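Local coordinates for Rep protein (Adeno-associated virus - 5, PDB 1M55) that probably nicks viral origin DNA through its metal-dependent endonuclease domain, in a rolling-circle type of genome replication, at residues E6-V11 with H89-V94; Q80-S85 with A152-K157; P160-A165 with L177-R182. One frame throughout, in Å; residues are numbered along the deposited sequence.

Contact 1 of 3, residues E6-V11 with H89-V94. With ZN (zinc ion), chain C.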
ATOM      1  N   GLU A   6      -4.374  -7.291  -5.908  1.00  9.92           N
ATOM      2  CA  GLU A   6      -4.472  -6.243  -4.903  1.00  9.45           C
ATOM      3  C   GLU A   6      -4.464  -6.855  -3.522  1.00  9.53           C
ATOM      4  O   GLU A   6      -5.235  -7.769  -3.228  1.00 10.07           O
ATOM      5  CB  GLU A   6      -5.736  -5.387  -5.036  1.00  9.77           C
ATOM      6  CG  GLU A   6      -5.790  -4.291  -3.949  1.00 11.34           C
ATOM      7  CD  GLU A   6      -7.081  -3.493  -3.933  1.00 13.24           C
ATOM      8  OE1 GLU A   6      -8.159  -4.099  -3.760  1.00 12.09           O
ATOM      9  OE2 GLU A   6      -7.013  -2.253  -4.062  1.00 11.46           O
ATOM     10  N   VAL A   7      -3.558  -6.368  -2.686  1.00  8.98           N
ATOM     11  CA  VAL A   7      -3.473  -6.822  -1.313  1.00  8.99           C
ATOM     12  C   VAL A   7      -3.625  -5.572  -0.462  1.00  8.81           C
ATOM     13  O   VAL A   7      -2.925  -4.575  -0.679  1.00  8.68           O
ATOM     14  CB  VAL A   7      -2.118  -7.499  -1.008  1.00  9.10           C
ATOM     15  CG1 VAL A   7      -2.080  -7.955   0.443  1.00  9.07           C
ATOM     16  CG2 VAL A   7      -1.896  -8.682  -1.946  1.00  8.91           C
ATOM     17  N   ILE A   8      -4.602  -5.578   0.436  1.00  7.64           N
ATOM     18  CA  ILE A   8      -4.795  -4.429   1.306  1.00  8.33           C
ATOM     19  C   ILE A   8      -4.166  -4.751   2.654  1.00  8.20           C
ATOM     20  O   ILE A   8      -4.434  -5.806   3.241  1.00  8.42           O
ATOM     21  CB  ILE A   8      -6.287  -4.056   1.465  1.00  8.96           C
ATOM     22  CG1 ILE A   8      -6.840  -3.560   0.124  1.00 11.57           C
ATOM     23  CG2 ILE A   8      -6.450  -2.963   2.529  1.00  8.63           C
ATOM     24  CD1 ILE A   8      -8.322  -3.227   0.146  1.00 15.78           C
ATOM     25  N   VAL A   9      -3.253  -3.887   3.081  1.00  7.33           N
ATOM     26  CA  VAL A   9      -2.578  -4.066   4.353  1.00  7.07           C
ATOM     27  C   VAL A   9      -2.990  -2.974   5.334  1.00  7.32           C
ATOM     28  O   VAL A   9      -2.800  -1.784   5.069  1.00  6.94           O
ATOM     29  CB  VAL A   9      -1.034  -4.036   4.193  1.00  7.35           C
ATOM     30  CG1 VAL A   9      -0.359  -4.256   5.548  1.00  7.78           C
ATOM     31  CG2 VAL A   9      -0.579  -5.097   3.204  1.00  7.42           C
ATOM     32  N   ARG A  10      -3.610  -3.376   6.436  1.00  8.00           N
ATOM     33  CA  ARG A  10      -4.010  -2.434   7.473  1.00  8.14           C
ATOM     34  C   ARG A  10      -2.747  -2.168   8.281  1.00  8.62           C
ATOM     35  O   ARG A  10      -2.061  -3.102   8.700  1.00 10.03           O
ATOM     36  CB  ARG A  10      -5.127  -3.028   8.325  1.00  8.85           C
ATOM     37  CG  ARG A  10      -6.443  -3.087   7.567  1.00  8.53           C
ATOM     38  CD  ARG A  10      -7.504  -3.848   8.321  1.00 11.16           C
ATOM     39  NE  ARG A  10      -8.808  -3.688   7.688  1.00 15.18           N
ATOM     40  CZ  ARG A  10      -9.886  -4.394   8.008  1.00 19.61           C
ATOM     41  NH1 ARG A  10      -9.823  -5.319   8.957  1.00 15.24           N
ATOM     42  NH2 ARG A  10     -11.036  -4.162   7.389  1.00 24.02           N
ATOM     43  N   VAL A  11      -2.420  -0.895   8.447  1.00  8.53           N
ATOM     44  CA  VAL A  11      -1.201  -0.474   9.136  1.00  9.45           C
ATOM     45  C   VAL A  11      -1.298  -0.374  10.662  1.00  9.77           C
ATOM     46  O   VAL A  11      -1.994   0.494  11.194  1.00  9.23           O
ATOM     47  CB  VAL A  11      -0.697   0.877   8.549  1.00  9.35           C
ATOM     48  CG1 VAL A  11       0.563   1.345   9.256  1.00  9.31           C
ATOM     49  CG2 VAL A  11      -0.435   0.727   7.060  1.00  9.49           C
ATOM     50  N   HIS A  89      -4.463   2.215   5.838  1.00  6.86           N
ATOM     51  CA  HIS A  89      -4.215   1.001   5.079  1.00  6.69           C
ATOM     52  C   HIS A  89      -3.566   1.280   3.743  1.00  6.52           C
ATOM     53  O   HIS A  89      -3.600   2.407   3.243  1.00  7.53           O
ATOM     54  CB  HIS A  89      -5.528   0.231   4.871  1.00  6.88           C
ATOM     55  CG  HIS A  89      -6.577   1.017   4.150  1.00  7.40           C
ATOM     56  ND1 HIS A  89      -7.379   1.967   4.747  1.00  7.84           N
ATOM     57  CD2 HIS A  89      -6.910   1.029   2.834  1.00  7.70           C
ATOM     58  CE1 HIS A  89      -8.145   2.519   3.798  1.00  7.83           C
ATOM     59  NE2 HIS A  89      -7.894   1.979   2.622  1.00  7.60           N
ATOM     60  N   LEU A  90      -2.973   0.239   3.178  1.00  6.09           N
ATOM     61  CA  LEU A  90      -2.301   0.328   1.893  1.00  6.71           C
ATOM     62  C   LEU A  90      -3.002  -0.507   0.834  1.00  7.43           C
ATOM     63  O   LEU A  90      -3.319  -1.676   1.076  1.00  8.02           O
ATOM     64  CB  LEU A  90      -0.868  -0.209   2.011  1.00  7.06           C
ATOM     65  CG  LEU A  90       0.161   0.557   2.841  1.00  7.76           C
ATOM     66  CD1 LEU A  90       1.264  -0.390   3.286  1.00  8.19           C
ATOM     67  CD2 LEU A  90       0.717   1.718   2.032  1.00  7.28           C
ATOM     68  N   HIS A  91      -3.303   0.114  -0.304  1.00  7.69           N
ATOM     69  CA  HIS A  91      -3.861  -0.612  -1.440  1.00  7.51           C
ATOM     70  C   HIS A  91      -2.577  -0.962  -2.175  1.00  7.51           C
ATOM     71  O   HIS A  91      -1.893  -0.077  -2.701  1.00  7.68           O
ATOM     72  CB  HIS A  91      -4.728   0.284  -2.324  1.00  7.54           C
ATOM     73  CG  HIS A  91      -6.077   0.564  -1.749  1.00  7.79           C
ATOM     74  ND1 HIS A  91      -7.213  -0.146  -2.069  1.00  7.89           N
ATOM     75  CD2 HIS A  91      -6.462   1.489  -0.837  1.00  7.89           C
ATOM     76  CE1 HIS A  91      -8.230   0.357  -1.359  1.00  7.84           C
ATOM     77  NE2 HIS A  91      -7.823   1.351  -0.599  1.00  7.94           N
ATOM     78  N   THR A  92      -2.211  -2.235  -2.135  1.00  7.45           N
ATOM     79  CA  THR A  92      -0.981  -2.694  -2.755  1.00  7.63           C
ATOM     80  C   THR A  92      -1.245  -3.433  -4.064  1.00  8.06           C
ATOM     81  O   THR A  92      -1.659  -4.596  -4.055  1.00  8.23           O
ATOM     82  CB  THR A  92      -0.209  -3.601  -1.768  1.00  8.45           C
ATOM     83  OG1 THR A  92      -0.251  -3.010  -0.459  1.00 10.14           O
ATOM     84  CG2 THR A  92       1.241  -3.758  -2.194  1.00  9.99           C
ATOM     85  N   LEU A  93      -1.061  -2.732  -5.181  1.00  8.43           N
ATOM     86  CA  LEU A  93      -1.254  -3.330  -6.497  1.00  9.31           C
ATOM     87  C   LEU A  93       0.102  -3.768  -7.027  1.00  9.19           C
ATOM     88  O   LEU A  93       1.008  -2.945  -7.191  1.00  9.30           O
ATOM     89  CB  LEU A  93      -1.868  -2.328  -7.477  1.00 10.39           C
ATOM     90  CG  LEU A  93      -3.297  -1.838  -7.258  1.00 13.21           C
ATOM     91  CD1 LEU A  93      -3.642  -0.822  -8.342  1.00 14.34           C
ATOM     92  CD2 LEU A  93      -4.257  -3.008  -7.299  1.00 15.11           C
ATOM     93  N   VAL A  94       0.249  -5.062  -7.276  1.00  9.27           N
ATOM     94  CA  VAL A  94       1.502  -5.590  -7.800  1.00 10.04           C
ATOM     95  C   VAL A  94       1.148  -6.442  -9.012  1.00  9.73           C
ATOM     96  O   VAL A  94       0.163  -7.186  -8.986  1.00  8.87           O
ATOM     97  CB  VAL A  94       2.254  -6.426  -6.751  1.00 11.36           C
ATOM     98  CG1 VAL A  94       3.649  -6.737  -7.255  1.00 11.79           C
ATOM     99  CG2 VAL A  94       2.343  -5.662  -5.434  1.00 11.84           C
TER
HETATM  100 ZN    ZN C 202      -8.723   2.455   0.807  1.00  9.85          ZN
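I8 and H91 face each other as a non-hydrogen-bonded pair in an antiparallel arrangement of strands 6-10 and 89-94, with the hydrogen-bonded pairs V7-T92 and V9-L90 flanking them. The backbones are joined by four N-H...O bonds, among them V9 N to L90 O at 3.0 Å and L90 N to V9 O at 2.8 Å. The packed side carries V7, V9, L90 and T92, all buried; V9 CB lies 4.4 Å from L90 CD1, and V11 CG2 touches L90 CG. The other face is mixed and more open: I8, H89 and R10 are partly exposed, and a zinc ion is bound there by H89 NE2 and H91 NE2, each at 2.0 Å; E82 completes the protein ligands. H89-L90-H91 is the His-hydrophobic-His (HUH) motif of rolling-circle Rep nucleases. With CG anti to its backbone N (chi1 -180°) and extended beyond CG, E6 lies side by side with H91 and accepts ND1-H at OE2 (2.9 Å), in the imidazole plane but from above the carboxylate plane. T134 and Y149 also bind this carboxylate. Helix 50-71 covers the V11, L90 and T92 side, helix 149-154 meets H91 and L93, and strands 131-133 and 77-83 continue the sheet.

Contact 2 of 3, residues Q80-S85 with A152-K157. With ZN (zinc ion), chain C.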
ATOM      1  N   GLN A  80      -0.949   2.767  -2.705  1.00  6.34           N
ATOM      2  CA  GLN A  80      -1.528   3.988  -2.169  1.00  6.75           C
ATOM      3  C   GLN A  80      -1.867   3.832  -0.687  1.00  7.20           C
ATOM      4  O   GLN A  80      -2.543   2.880  -0.290  1.00  7.31           O
ATOM      5  CB  GLN A  80      -2.767   4.400  -2.970  1.00  7.39           C
ATOM      6  CG  GLN A  80      -3.385   5.705  -2.505  1.00  6.40           C
ATOM      7  CD  GLN A  80      -4.238   6.346  -3.572  1.00  7.80           C
ATOM      8  OE1 GLN A  80      -3.723   6.869  -4.552  1.00  8.23           O
ATOM      9  NE2 GLN A  80      -5.549   6.307  -3.389  1.00  7.61           N
ATOM     10  N   PHE A  81      -1.340   4.747   0.122  1.00  7.08           N
ATOM     11  CA  PHE A  81      -1.564   4.766   1.566  1.00  7.02           C
ATOM     12  C   PHE A  81      -2.752   5.689   1.849  1.00  7.53           C
ATOM     13  O   PHE A  81      -2.765   6.853   1.424  1.00  7.54           O
ATOM     14  CB  PHE A  81      -0.303   5.273   2.279  1.00  7.04           C
ATOM     15  CG  PHE A  81      -0.391   5.237   3.781  1.00  7.38           C
ATOM     16  CD1 PHE A  81       0.084   6.302   4.540  1.00  8.51           C
ATOM     17  CD2 PHE A  81      -0.961   4.148   4.437  1.00  7.58           C
ATOM     18  CE1 PHE A  81      -0.012   6.284   5.934  1.00  8.29           C
ATOM     19  CE2 PHE A  81      -1.059   4.124   5.830  1.00  8.07           C
ATOM     20  CZ  PHE A  81      -0.584   5.195   6.575  1.00  7.96           C
ATOM     21  N   GLU A  82      -3.735   5.172   2.579  1.00  7.13           N
ATOM     22  CA  GLU A  82      -4.941   5.931   2.895  1.00  7.61           C
ATOM     23  C   GLU A  82      -5.329   5.879   4.366  1.00  8.25           C
ATOM     24  O   GLU A  82      -4.975   4.947   5.093  1.00  8.27           O
ATOM     25  CB  GLU A  82      -6.127   5.400   2.079  1.00  7.79           C
ATOM     26  CG  GLU A  82      -5.990   5.549   0.573  1.00  9.07           C
ATOM     27  CD  GLU A  82      -7.117   4.880  -0.191  1.00 10.90           C
ATOM     28  OE1 GLU A  82      -8.080   4.392   0.439  1.00 10.28           O
ATOM     29  OE2 GLU A  82      -7.042   4.837  -1.431  1.00 10.71           O
ATOM     30  N   LYS A  83      -6.072   6.898   4.784  1.00  9.29           N
ATOM     31  CA  LYS A  83      -6.590   6.995   6.140  1.00  9.40           C
ATOM     32  C   LYS A  83      -8.075   6.665   5.974  1.00 10.33           C
ATOM     33  O   LYS A  83      -8.861   7.507   5.530  1.00 10.59           O
ATOM     34  CB  LYS A  83      -6.410   8.419   6.671  1.00  9.61           C
ATOM     35  CG  LYS A  83      -6.901   8.637   8.088  1.00 12.13           C
ATOM     36  CD  LYS A  83      -6.625  10.070   8.534  1.00 15.89           C
ATOM     37  CE  LYS A  83      -6.838  10.246  10.036  1.00 21.90           C
ATOM     38  NZ  LYS A  83      -8.240   9.959  10.450  1.00 23.28           N
ATOM     39  N   GLY A  84      -8.426   5.407   6.216  1.00 10.61           N
ATOM     40  CA  GLY A  84      -9.806   4.983   6.084  1.00 11.92           C
ATOM     41  C   GLY A  84     -10.647   5.364   7.284  1.00 13.95           C
ATOM     42  O   GLY A  84     -10.159   5.999   8.224  1.00 14.12           O
ATOM     43  N   SER A  85     -11.914   4.963   7.269  1.00 15.08           N
ATOM     44  CA  SER A  85     -12.811   5.270   8.375  1.00 16.56           C
ATOM     45  C   SER A  85     -12.398   4.525   9.647  1.00 16.79           C
ATOM     46  O   SER A  85     -12.533   5.054  10.753  1.00 17.86           O
ATOM     47  CB  SER A  85     -14.249   4.917   7.996  1.00 18.32           C
ATOM     48  OG  SER A  85     -14.293   3.650   7.361  1.00 22.64           O
ATOM     49  N   ALA A 152      -9.312   5.077 -12.229  1.00 10.32           N
ATOM     50  CA  ALA A 152     -10.733   4.948 -11.927  1.00 10.23           C
ATOM     51  C   ALA A 152     -11.073   4.966 -10.445  1.00 10.64           C
ATOM     52  O   ALA A 152     -12.032   5.619 -10.027  1.00 10.46           O
ATOM     53  CB  ALA A 152     -11.274   3.673 -12.541  1.00 10.15           C
ATOM     54  N   TYR A 153     -10.244   4.301  -9.647  1.00 10.46           N
ATOM     55  CA  TYR A 153     -10.520   4.154  -8.228  1.00 10.31           C
ATOM     56  C   TYR A 153      -9.539   4.760  -7.233  1.00  9.88           C
ATOM     57  O   TYR A 153      -9.955   5.341  -6.232  1.00 10.22           O
ATOM     58  CB  TYR A 153     -10.677   2.661  -7.956  1.00 10.68           C
ATOM     59  CG  TYR A 153     -11.180   2.276  -6.592  1.00 10.96           C
ATOM     60  CD1 TYR A 153     -12.451   2.658  -6.157  1.00 10.67           C
ATOM     61  CD2 TYR A 153     -10.426   1.435  -5.774  1.00 10.87           C
ATOM     62  CE1 TYR A 153     -12.960   2.194  -4.951  1.00 11.75           C
ATOM     63  CE2 TYR A 153     -10.925   0.968  -4.571  1.00 11.80           C
ATOM     64  CZ  TYR A 153     -12.193   1.345  -4.168  1.00 13.03           C
ATOM     65  OH  TYR A 153     -12.701   0.829  -3.003  1.00 14.23           O
ATOM     66  N   LEU A 154      -8.242   4.625  -7.493  1.00  8.53           N
ATOM     67  CA  LEU A 154      -7.241   5.145  -6.565  1.00  8.13           C
ATOM     68  C   LEU A 154      -6.887   6.618  -6.737  1.00  8.41           C
ATOM     69  O   LEU A 154      -6.848   7.363  -5.758  1.00  8.91           O
ATOM     70  CB  LEU A 154      -5.976   4.290  -6.613  1.00  7.74           C
ATOM     71  CG  LEU A 154      -6.183   2.808  -6.287  1.00  8.42           C
ATOM     72  CD1 LEU A 154      -4.839   2.096  -6.342  1.00  9.55           C
ATOM     73  CD2 LEU A 154      -6.820   2.642  -4.911  1.00  8.91           C
ATOM     74  N   LEU A 155      -6.646   7.046  -7.974  1.00  8.87           N
ATOM     75  CA  LEU A 155      -6.286   8.443  -8.223  1.00  9.93           C
ATOM     76  C   LEU A 155      -7.286   9.506  -7.738  1.00 10.51           C
ATOM     77  O   LEU A 155      -6.873  10.597  -7.349  1.00 11.20           O
ATOM     78  CB  LEU A 155      -5.941   8.678  -9.701  1.00 10.08           C
ATOM     79  CG  LEU A 155      -4.733   7.927 -10.275  1.00 10.48           C
ATOM     80  CD1 LEU A 155      -4.356   8.538 -11.619  1.00 11.32           C
ATOM     81  CD2 LEU A 155      -3.544   7.998  -9.316  1.00  9.72           C
ATOM     82  N   PRO A 156      -8.607   9.215  -7.765  1.00 10.56           N
ATOM     83  CA  PRO A 156      -9.608  10.191  -7.309  1.00 10.54           C
ATOM     84  C   PRO A 156      -9.551  10.577  -5.825  1.00 10.72           C
ATOM     85  O   PRO A 156     -10.117  11.601  -5.435  1.00 11.39           O
ATOM     86  CB  PRO A 156     -10.932   9.489  -7.615  1.00 10.85           C
ATOM     87  CG  PRO A 156     -10.614   8.638  -8.784  1.00 11.09           C
ATOM     88  CD  PRO A 156      -9.276   8.063  -8.402  1.00 10.61           C
ATOM     89  N   LYS A 157      -8.932   9.746  -4.987  1.00  9.88           N
ATOM     90  CA  LYS A 157      -8.861  10.049  -3.559  1.00  9.52           C
ATOM     91  C   LYS A 157      -8.148  11.373  -3.291  1.00  9.74           C
ATOM     92  O   LYS A 157      -7.141  11.682  -3.929  1.00 10.12           O
ATOM     93  CB  LYS A 157      -8.169   8.921  -2.784  1.00  9.11           C
ATOM     94  CG  LYS A 157      -9.086   7.778  -2.357  1.00 12.09           C
ATOM     95  CD  LYS A 157      -9.400   6.832  -3.493  1.00 14.63           C
ATOM     96  CE  LYS A 157     -10.417   5.778  -3.072  1.00 12.26           C
ATOM     97  NZ  LYS A 157      -9.949   4.953  -1.931  1.00 11.65           N
TER
HETATM   98 ZN    ZN C 202      -8.723   2.455   0.807  1.00  9.85          ZN
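E82 and K157 meet at about a right angle, with the lysine ammonium spanning both carboxylate oxygens. NZ lies 3.0 Å from OE2 in a salt bridge, on the syn side and 31° out of the carboxylate plane; its bond to OE1 is weak. The lysine chain is bent to get there: chi2 of 78° turns CD back beside OE2, and chi4 of -59° swings NZ onto the carboxylate. E82 is extended beyond CG, and its OE1 binds the zinc ion at 2.1 Å. Q80, extended beyond CG, slides past L154 in the opposite direction. Its NE2 donates in the amide plane to two acceptors: E82 OE2 at 2.9 Å, on the anti lone pair, and L154 O, also at 2.9 Å. The latter carbonyl is met from above its plane, while K157 N, closing the type I turn L154-K157, reaches it from the opposite face. Q80 OE1 accepts from R182, and K157 NZ forms a second salt bridge with E161. Three groups thus grip the E82 carboxylate, the metal at OE1, the amide at OE2 and the ammonium mainly at OE2, which should restrict its rotation; Q80 and K157 act as second-shell residues of the zinc site.

Contact 3 of 3, residues P160-A165 with L177-R182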
ATOM      1  N   PRO A 160      -7.950  14.327   3.465  1.00 12.32           N
ATOM      2  CA  PRO A 160      -6.982  13.483   4.174  1.00 11.88           C
ATOM      3  C   PRO A 160      -7.053  11.972   3.918  1.00 11.56           C
ATOM      4  O   PRO A 160      -6.230  11.226   4.455  1.00 10.89           O
ATOM      5  CB  PRO A 160      -7.270  13.808   5.635  1.00 12.01           C
ATOM      6  CG  PRO A 160      -8.754  13.955   5.631  1.00 12.48           C
ATOM      7  CD  PRO A 160      -9.011  14.782   4.387  1.00 12.46           C
ATOM      8  N   GLU A 161      -8.028  11.502   3.136  1.00 10.80           N
ATOM      9  CA  GLU A 161      -8.102  10.065   2.856  1.00 10.19           C
ATOM     10  C   GLU A 161      -6.796   9.637   2.187  1.00  9.96           C
ATOM     11  O   GLU A 161      -6.188   8.639   2.573  1.00 10.14           O
ATOM     12  CB  GLU A 161      -9.282   9.709   1.951  1.00  9.97           C
ATOM     13  CG  GLU A 161      -9.372   8.202   1.712  1.00 12.25           C
ATOM     14  CD  GLU A 161     -10.530   7.779   0.833  1.00 19.45           C
ATOM     15  OE1 GLU A 161     -11.368   8.629   0.468  1.00 17.50           O
ATOM     16  OE2 GLU A 161     -10.599   6.578   0.506  1.00 19.68           O
ATOM     17  N   LEU A 162      -6.387  10.381   1.166  1.00  9.26           N
ATOM     18  CA  LEU A 162      -5.130  10.103   0.482  1.00  9.25           C
ATOM     19  C   LEU A 162      -4.025  10.582   1.414  1.00  9.49           C
ATOM     20  O   LEU A 162      -4.029  11.739   1.844  1.00 10.10           O
ATOM     21  CB  LEU A 162      -5.045  10.872  -0.842  1.00  9.25           C
ATOM     22  CG  LEU A 162      -3.676  10.875  -1.533  1.00  9.20           C
ATOM     23  CD1 LEU A 162      -3.283   9.456  -1.905  1.00  9.55           C
ATOM     24  CD2 LEU A 162      -3.707  11.763  -2.764  1.00 10.35           C
ATOM     25  N   GLN A 163      -3.104   9.686   1.750  1.00  8.76           N
ATOM     26  CA  GLN A 163      -1.990  10.022   2.627  1.00  9.15           C
ATOM     27  C   GLN A 163      -0.670  10.070   1.860  1.00  9.23           C
ATOM     28  O   GLN A 163       0.138  10.976   2.068  1.00  9.67           O
ATOM     29  CB  GLN A 163      -1.902   9.019   3.776  1.00  7.63           C
ATOM     30  CG  GLN A 163      -3.021   9.142   4.805  1.00  7.46           C
ATOM     31  CD  GLN A 163      -2.805  10.295   5.764  1.00 10.47           C
ATOM     32  OE1 GLN A 163      -1.716  10.456   6.320  1.00  9.65           O
ATOM     33  NE2 GLN A 163      -3.839  11.095   5.977  1.00 10.37           N
ATOM     34  N   TRP A 164      -0.471   9.120   0.948  1.00  8.45           N
ATOM     35  CA  TRP A 164       0.758   9.051   0.157  1.00  7.83           C
ATOM     36  C   TRP A 164       0.589   7.959  -0.894  1.00  7.35           C
ATOM     37  O   TRP A 164      -0.351   7.171  -0.828  1.00  7.57           O
ATOM     38  CB  TRP A 164       1.935   8.686   1.071  1.00  8.00           C
ATOM     39  CG  TRP A 164       3.281   9.187   0.623  1.00  8.34           C
ATOM     40  CD1 TRP A 164       4.193   8.520  -0.138  1.00  8.71           C
ATOM     41  CD2 TRP A 164       3.886  10.436   0.975  1.00  9.16           C
ATOM     42  NE1 TRP A 164       5.337   9.272  -0.274  1.00  9.25           N
ATOM     43  CE2 TRP A 164       5.175  10.453   0.399  1.00  9.32           C
ATOM     44  CE3 TRP A 164       3.468  11.540   1.728  1.00  9.70           C
ATOM     45  CZ2 TRP A 164       6.052  11.532   0.553  1.00  9.74           C
ATOM     46  CZ3 TRP A 164       4.340  12.616   1.880  1.00 10.09           C
ATOM     47  CH2 TRP A 164       5.618  12.601   1.294  1.00 10.04           C
ATOM     48  N   ALA A 165       1.498   7.912  -1.863  1.00  7.40           N
ATOM     49  CA  ALA A 165       1.449   6.882  -2.892  1.00  7.37           C
ATOM     50  C   ALA A 165       2.831   6.722  -3.508  1.00  7.39           C
ATOM     51  O   ALA A 165       3.635   7.657  -3.490  1.00  7.41           O
ATOM     52  CB  ALA A 165       0.411   7.221  -3.967  1.00  7.54           C
ATOM     53  N   LEU A 177       1.978  11.717  -6.101  1.00 10.73           N
ATOM     54  CA  LEU A 177       1.899  12.738  -5.063  1.00 11.14           C
ATOM     55  C   LEU A 177       1.437  14.098  -5.577  1.00 12.04           C
ATOM     56  O   LEU A 177       1.686  15.129  -4.936  1.00 12.45           O
ATOM     57  CB  LEU A 177       3.255  12.882  -4.368  1.00 11.43           C
ATOM     58  CG  LEU A 177       3.844  11.620  -3.731  1.00 11.40           C
ATOM     59  CD1 LEU A 177       5.197  11.940  -3.129  1.00 12.05           C
ATOM     60  CD2 LEU A 177       2.906  11.081  -2.667  1.00 11.30           C
ATOM     61  N   ASN A 178       0.748  14.106  -6.714  1.00 12.61           N
ATOM     62  CA  ASN A 178       0.277  15.359  -7.283  1.00 12.77           C
ATOM     63  C   ASN A 178      -1.207  15.305  -7.629  1.00 12.74           C
ATOM     64  O   ASN A 178      -1.631  14.565  -8.519  1.00 12.34           O
ATOM     65  CB  ASN A 178       1.103  15.746  -8.511  1.00 13.93           C
ATOM     66  CG  ASN A 178       0.846  17.173  -8.953  1.00 17.50           C
ATOM     67  OD1 ASN A 178      -0.167  17.465  -9.589  1.00 16.46           O
ATOM     68  ND2 ASN A 178       1.749  18.076  -8.593  1.00 17.44           N
ATOM     69  N   LEU A 179      -1.982  16.092  -6.888  1.00 14.23           N
ATOM     70  CA  LEU A 179      -3.432  16.195  -7.045  1.00 14.63           C
ATOM     71  C   LEU A 179      -3.854  16.755  -8.402  1.00 14.97           C
ATOM     72  O   LEU A 179      -4.840  16.309  -8.987  1.00 14.69           O
ATOM     73  CB  LEU A 179      -4.004  17.060  -5.922  1.00 14.80           C
ATOM     74  CG  LEU A 179      -3.843  16.484  -4.510  1.00 15.42           C
ATOM     75  CD1 LEU A 179      -3.993  17.579  -3.474  1.00 16.78           C
ATOM     76  CD2 LEU A 179      -4.856  15.367  -4.283  1.00 14.35           C
ATOM     77  N   GLU A 180      -3.096  17.717  -8.916  1.00 15.90           N
ATOM     78  CA  GLU A 180      -3.412  18.319 -10.206  1.00 16.26           C
ATOM     79  C   GLU A 180      -3.263  17.269 -11.314  1.00 15.95           C
ATOM     80  O   GLU A 180      -4.117  17.155 -12.198  1.00 15.84           O
ATOM     81  CB  GLU A 180      -2.497  19.517 -10.456  1.00 18.38           C
ATOM     82  CG  GLU A 180      -3.006  20.476 -11.506  1.00 25.92           C
ATOM     83  CD  GLU A 180      -4.335  21.115 -11.140  1.00 28.25           C
ATOM     84  OE1 GLU A 180      -4.478  21.621 -10.005  1.00 39.33           O
ATOM     85  OE2 GLU A 180      -5.236  21.120 -11.996  1.00 24.12           O
ATOM     86  N   GLU A 181      -2.195  16.477 -11.237  1.00 15.14           N
ATOM     87  CA  GLU A 181      -1.957  15.422 -12.216  1.00 14.70           C
ATOM     88  C   GLU A 181      -3.039  14.338 -12.085  1.00 14.30           C
ATOM     89  O   GLU A 181      -3.507  13.795 -13.089  1.00 14.04           O
ATOM     90  CB  GLU A 181      -0.550  14.829 -12.036  1.00 14.29           C
ATOM     91  CG  GLU A 181      -0.234  13.615 -12.915  1.00 14.30           C
ATOM     92  CD  GLU A 181      -0.123  13.922 -14.405  1.00 17.98           C
ATOM     93  OE1 GLU A 181      -0.374  15.071 -14.823  1.00 19.11           O
ATOM     94  OE2 GLU A 181       0.223  12.996 -15.166  1.00 16.92           O
ATOM     95  N   ARG A 182      -3.432  14.021 -10.851  1.00 12.88           N
ATOM     96  CA  ARG A 182      -4.482  13.028 -10.624  1.00 11.58           C
ATOM     97  C   ARG A 182      -5.769  13.514 -11.284  1.00 12.50           C
ATOM     98  O   ARG A 182      -6.450  12.753 -11.969  1.00 12.52           O
ATOM     99  CB  ARG A 182      -4.707  12.810  -9.127  1.00 12.49           C
ATOM    100  CG  ARG A 182      -3.611  11.987  -8.467  1.00 10.71           C
ATOM    101  CD  ARG A 182      -3.696  11.999  -6.948  1.00  9.74           C
ATOM    102  NE  ARG A 182      -2.725  11.071  -6.369  1.00 10.03           N
ATOM    103  CZ  ARG A 182      -3.044   9.921  -5.782  1.00 10.81           C
ATOM    104  NH1 ARG A 182      -4.317   9.550  -5.672  1.00  8.91           N
ATOM    105  NH2 ARG A 182      -2.086   9.108  -5.358  1.00  8.36           N
TER
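L162 and R182 reach toward each other tip to tip, and the methyl CD2 of the leucine sits over the centre of the guanidinium, 3.6 Å from CZ. The arginine arrives extended, its chain straight from CG to NE, and presents this face to the leucine while A165 CB comes in at the edge, in the guanidinium plane, 3.4 Å from NH2. Both contacts are between aliphatic carbon and a planar charged group, and no hydrogen bond crosses between 160-165 and 177-182. The arrangement holds the first turn of helix 179-191 against strand 162-167.

The second kind of interaction is CH-pi. L177 CD2 stands over the five-membered ring of W164, 3.6 Å from its centroid and 2° off the ring normal. Its other methyl, CD1, is on the same side of the indole plane but projects outside the rings, beyond the CE2-CZ2 bond, 3.8 Å from CZ2. CD2 also lies 3.6 Å from A165 N, so the leucine packs on backbone as well as indole. A purely apolar touch joins L162 CD2 to L179 CD2 at 4.1 Å.

Each segment also has an internal side-chain hydrogen bond. N178 is the N-cap of the helix beginning at L179: its OD1 accepts from E181 N at 2.8 Å, on a lone pair. In the strand, Q163 NE2 donates to P160 O at 2.8 Å, and Q163 and W164 together face F81 as a classic beta bulge.

The polar rim of R182 is taken up by outside acceptors: NE by A175 O, NH2 by A176 O and Q80 OE1, and NH1 by L155 O. A buried arginine is therefore accommodated by dividing its surface, with N-H groups bonded to carbonyl oxygens while L162 covers one face.

From the N terminus, strand 3-10 pairs with strand 88-95 in contact 1, closing a loop of 77 residues that contains helices 24-32 and 50-71 and strand 77-83. Contact 2 starts inside that loop, at 80-85, and ends beyond it at 152-157, so the two cross along the chain; they also share the zinc ion, and strands 77-83 and 88-95 are neighbours in the sheet. Contact 3 follows in series, closing a short loop of 11 residues that starts with the end of strand 162-167, which borders strand 77-83. Contact 1 joins two sheet strands, contact 2 ties strand 77-83 to the end of helix 149-154, and contact 3 ties strand 162-167 to helix 179-191.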